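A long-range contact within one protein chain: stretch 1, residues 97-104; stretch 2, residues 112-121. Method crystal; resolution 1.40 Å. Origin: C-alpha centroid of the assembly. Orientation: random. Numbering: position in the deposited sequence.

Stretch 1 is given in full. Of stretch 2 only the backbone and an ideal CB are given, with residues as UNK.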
# COMPACT_ATOMS: atom_id res chain seq x y z
N ARG A 97 2.36 14.31 22.02
CA ARG A 97 1.42 13.48 21.26
C ARG A 97 0.54 14.36 20.39
O ARG A 97 0.10 15.43 20.79
CB ARG A 97 0.59 12.66 22.23
CG ARG A 97 -0.29 11.63 21.62
CD ARG A 97 -0.69 10.62 22.68
NE ARG A 97 -1.63 9.64 22.19
CZ ARG A 97 -1.28 8.55 21.52
NH1 ARG A 97 -0.02 8.30 21.23
NH2 ARG A 97 -2.21 7.72 21.12
N ARG A 98 0.29 13.90 19.17
CA ARG A 98 -0.50 14.64 18.20
C ARG A 98 -1.90 14.07 18.05
O ARG A 98 -2.12 12.88 18.23
CB ARG A 98 0.14 14.63 16.82
CG ARG A 98 1.59 15.01 16.78
CD ARG A 98 1.89 16.36 17.38
NE ARG A 98 3.25 16.75 17.00
CZ ARG A 98 4.03 17.60 17.65
NH1 ARG A 98 3.61 18.18 18.76
NH2 ARG A 98 5.24 17.87 17.18
N THR A 99 -2.84 14.95 17.70
CA THR A 99 -4.20 14.58 17.38
C THR A 99 -4.41 14.70 15.89
O THR A 99 -3.98 15.67 15.27
CB THR A 99 -5.19 15.47 18.15
OG1 THR A 99 -5.06 15.17 19.54
CG2 THR A 99 -6.63 15.18 17.74
N PHE A 100 -5.02 13.69 15.29
CA PHE A 100 -5.47 13.77 13.90
C PHE A 100 -6.82 14.51 13.95
O PHE A 100 -7.73 14.06 14.63
CB PHE A 100 -5.69 12.36 13.35
CG PHE A 100 -4.58 11.80 12.54
CD1 PHE A 100 -4.54 12.04 11.19
CD2 PHE A 100 -3.62 10.95 13.08
CE1 PHE A 100 -3.56 11.49 10.37
CE2 PHE A 100 -2.63 10.40 12.24
CZ PHE A 100 -2.61 10.68 10.91
N VAL A 101 -6.95 15.64 13.26
CA VAL A 101 -8.15 16.47 13.32
C VAL A 101 -9.11 16.07 12.23
O VAL A 101 -8.72 15.95 11.07
CB VAL A 101 -7.75 17.96 13.15
CG1 VAL A 101 -8.97 18.86 12.99
CG2 VAL A 101 -6.89 18.40 14.31
N ARG A 102 -10.37 15.88 12.58
CA ARG A 102 -11.35 15.47 11.61
C ARG A 102 -11.77 16.64 10.72
O ARG A 102 -12.00 17.75 11.20
CB ARG A 102 -12.55 14.85 12.31
CG ARG A 102 -13.43 14.07 11.37
CD ARG A 102 -14.39 13.19 12.16
NE ARG A 102 -15.17 12.34 11.28
CZ ARG A 102 -15.89 11.30 11.67
NH1 ARG A 102 -15.94 10.94 12.95
NH2 ARG A 102 -16.57 10.62 10.76
N ILE A 103 -11.87 16.41 9.44
CA ILE A 103 -12.35 17.41 8.51
C ILE A 103 -13.88 17.30 8.40
O ILE A 103 -14.43 16.21 8.30
CB ILE A 103 -11.68 17.21 7.12
CG1 ILE A 103 -10.16 17.44 7.25
CG2 ILE A 103 -12.28 18.17 6.10
CD1 ILE A 103 -9.38 17.06 6.02
N ASN A 104 -14.56 18.45 8.42
CA ASN A 104 -16.00 18.51 8.28
C ASN A 104 -16.35 19.13 6.97
O ASN A 104 -15.52 19.80 6.36
CB ASN A 104 -16.57 19.32 9.43
CG ASN A 104 -16.08 18.80 10.74
OD1 ASN A 104 -16.27 17.62 11.05
ND2 ASN A 104 -15.39 19.64 11.50
N UNK A 112 -15.04 11.55 6.45
CA UNK A 112 -14.22 10.42 6.85
C UNK A 112 -12.76 10.66 6.58
O UNK A 112 -12.03 9.69 6.39
CB UNK A 112 -14.68 9.15 6.13
N UNK A 113 -12.33 11.92 6.58
CA UNK A 113 -10.94 12.28 6.40
C UNK A 113 -10.43 13.05 7.63
O UNK A 113 -11.13 13.93 8.14
CB UNK A 113 -10.77 13.11 5.13
N UNK A 114 -9.25 12.69 8.09
CA UNK A 114 -8.54 13.32 9.18
C UNK A 114 -7.21 13.88 8.67
O UNK A 114 -6.67 13.43 7.67
CB UNK A 114 -8.31 12.33 10.32
N UNK A 115 -6.65 14.84 9.40
CA UNK A 115 -5.43 15.54 8.98
C UNK A 115 -4.46 15.77 10.13
O UNK A 115 -4.87 16.01 11.28
CB UNK A 115 -5.79 16.88 8.34
N UNK A 116 -3.17 15.69 9.83
CA UNK A 116 -2.09 16.06 10.76
C UNK A 116 -0.94 16.57 9.93
O UNK A 116 -0.76 16.13 8.80
CB UNK A 116 -1.66 14.88 11.64
N UNK A 117 -0.18 17.53 10.42
CA UNK A 117 0.93 18.03 9.65
C UNK A 117 2.01 16.97 9.51
O UNK A 117 2.27 16.19 10.41
CB UNK A 117 1.50 19.29 10.30
N UNK A 118 2.65 16.95 8.36
CA UNK A 118 3.77 16.04 8.14
C UNK A 118 5.00 16.40 8.99
O UNK A 118 5.64 15.51 9.53
CB UNK A 118 4.15 16.04 6.66
N UNK A 119 5.31 17.69 9.09
CA UNK A 119 6.58 18.13 9.63
C UNK A 119 6.50 18.32 11.13
O UNK A 119 5.62 19.06 11.64
CB UNK A 119 7.03 19.43 8.96
N UNK A 120 7.42 17.67 11.83
CA UNK A 120 7.38 17.60 13.27
C UNK A 120 7.41 18.97 13.95
O UNK A 120 6.70 19.18 14.94
CB UNK A 120 8.55 16.75 13.77
N UNK A 121 8.23 19.89 13.45
CA UNK A 121 8.36 21.22 14.04
C UNK A 121 7.14 22.08 13.83
O UNK A 121 7.04 23.16 14.43
CB UNK A 121 9.58 21.93 13.46

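The chain turns a corner at position 112. Its CA-to-CB bond points away from stretch 1, and the ideal CB lies 5.2 Å from Arg102 NH2. Stretch 1 sets little constraint here, so many residues would suit. The deposited residue is Asn112, which makes no close contact with stretch 1.

At position 113 the backbone is extended. Its O accepts a hydrogen bond from Ile103 N at 2.9 Å. The CB points sideways, 4.3 Å from Ile103 CD1, so an apolar side chain of medium size would fit. The residue is Ile113; its CG2 packs 3.9 Å from Ile103 CD1.

Position 114 pairs with Arg102 in a non-hydrogen-bonded antiparallel bridge, CA to CA 4.3 Å. The CB is on the same face as the Arg102 side chain, 3.9 Å from Phe100 CD1. Beside the arginine stem and phenyl ring, a large apolar or aromatic residue would suit. The residue is Trp114. Arg102 CB lies over the face of its five-membered ring, 3.9 Å from the centroid, and Trp114 CZ2 lies over one face of the guanidinium, 3.5 Å from Arg102 NE. Phe100 CD1 packs 3.8 Å from Trp114 CB, while Phe100 O meets the ring edge, 3.5 Å from Trp114 CD1.

Position 115 forms the hydrogen-bonded pair with Val101. The hydrogen bonds from Val101 N to the position's O and from its N to Val101 O are both 2.9 Å. The CB shares the Val101 face, 4.3 Å from Ile103 CD1. Stretch 1 offers aliphatic surface and no charge to pair with, so a beta-branched residue or a long chain with an aliphatic stem would do. The residue is Lys115. Its extended stem runs along that surface: Lys115 CD is 4.0 Å from Ile103 CG1, and Lys115 CE is 3.9 Å from Val101 CG1.

At position 116 the CB points toward stretch 1, 4.1 Å from Phe100 CD1. A compact apolar residue such as Val, Ile or Leu would suit. The residue is Val116. Its CG1 sits over the Phe100 ring, 3.8 Å from the centroid, and its CG2 lies 4.2 Å from Arg98 CB.

Positions 117, 118 and 119 are out of reach, and stretch 1 does not select among residues there. They are Asn117, Tyr118 and Ile119.

At position 120 the CB points sideways, 4.9 Å from Arg98 NH2. An acidic or polar residue might be expected beside that charge. The residue is Arg120. Its backbone O lies 3.0 Å from Arg98 NH2.

Position 121 points away and is unconstrained by stretch 1; it is Ala121.

Stretch 2 (112-121) NIWKVNYIRA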
# COMPACT_ATOMS: atom_id res chain seq x y z
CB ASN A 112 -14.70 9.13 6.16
CG ASN A 112 -14.54 9.17 4.65
OD1 ASN A 112 -14.54 10.22 4.03
ND2 ASN A 112 -14.42 8.00 4.04
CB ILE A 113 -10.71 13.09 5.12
CG1 ILE A 113 -11.35 12.36 3.93
CG2 ILE A 113 -9.21 13.33 4.91
CD1 ILE A 113 -11.20 13.08 2.59
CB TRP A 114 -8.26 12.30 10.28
CG TRP A 114 -9.45 11.92 11.11
CD1 TRP A 114 -9.71 12.36 12.37
CD2 TRP A 114 -10.51 11.01 10.79
NE1 TRP A 114 -10.86 11.78 12.85
CE2 TRP A 114 -11.38 10.96 11.90
CE3 TRP A 114 -10.81 10.22 9.67
CZ2 TRP A 114 -12.52 10.18 11.92
CZ3 TRP A 114 -11.97 9.44 9.71
CH2 TRP A 114 -12.79 9.43 10.83
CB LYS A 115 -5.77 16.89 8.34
CG LYS A 115 -6.49 17.86 9.25
CD LYS A 115 -6.82 19.18 8.55
CE LYS A 115 -7.56 20.07 9.52
NZ LYS A 115 -7.74 21.45 9.01
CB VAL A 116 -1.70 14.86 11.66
CG1 VAL A 116 -0.94 13.78 10.91
CG2 VAL A 116 -0.89 15.33 12.85
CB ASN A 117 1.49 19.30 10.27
CG ASN A 117 0.57 20.48 10.08
OD1 ASN A 117 -0.39 20.41 9.32
ND2 ASN A 117 0.90 21.59 10.73
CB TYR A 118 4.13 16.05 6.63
CG TYR A 118 5.24 15.09 6.24
CD1 TYR A 118 6.57 15.42 6.45
CD2 TYR A 118 4.96 13.86 5.66
CE1 TYR A 118 7.60 14.54 6.09
CE2 TYR A 118 5.98 12.98 5.30
CZ TYR A 118 7.29 13.34 5.52
OH TYR A 118 8.30 12.47 5.16
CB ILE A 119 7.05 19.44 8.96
CG1 ILE A 119 7.26 19.22 7.46
CG2 ILE A 119 8.29 19.99 9.64
CD1 ILE A 119 8.54 18.46 7.10
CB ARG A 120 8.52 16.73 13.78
CG ARG A 120 8.38 16.41 15.27
CD ARG A 120 9.43 15.45 15.75
NE ARG A 120 10.77 16.00 15.58
CZ ARG A 120 11.89 15.31 15.75
NH1 ARG A 120 11.85 14.03 16.05
NH2 ARG A 120 13.05 15.91 15.57
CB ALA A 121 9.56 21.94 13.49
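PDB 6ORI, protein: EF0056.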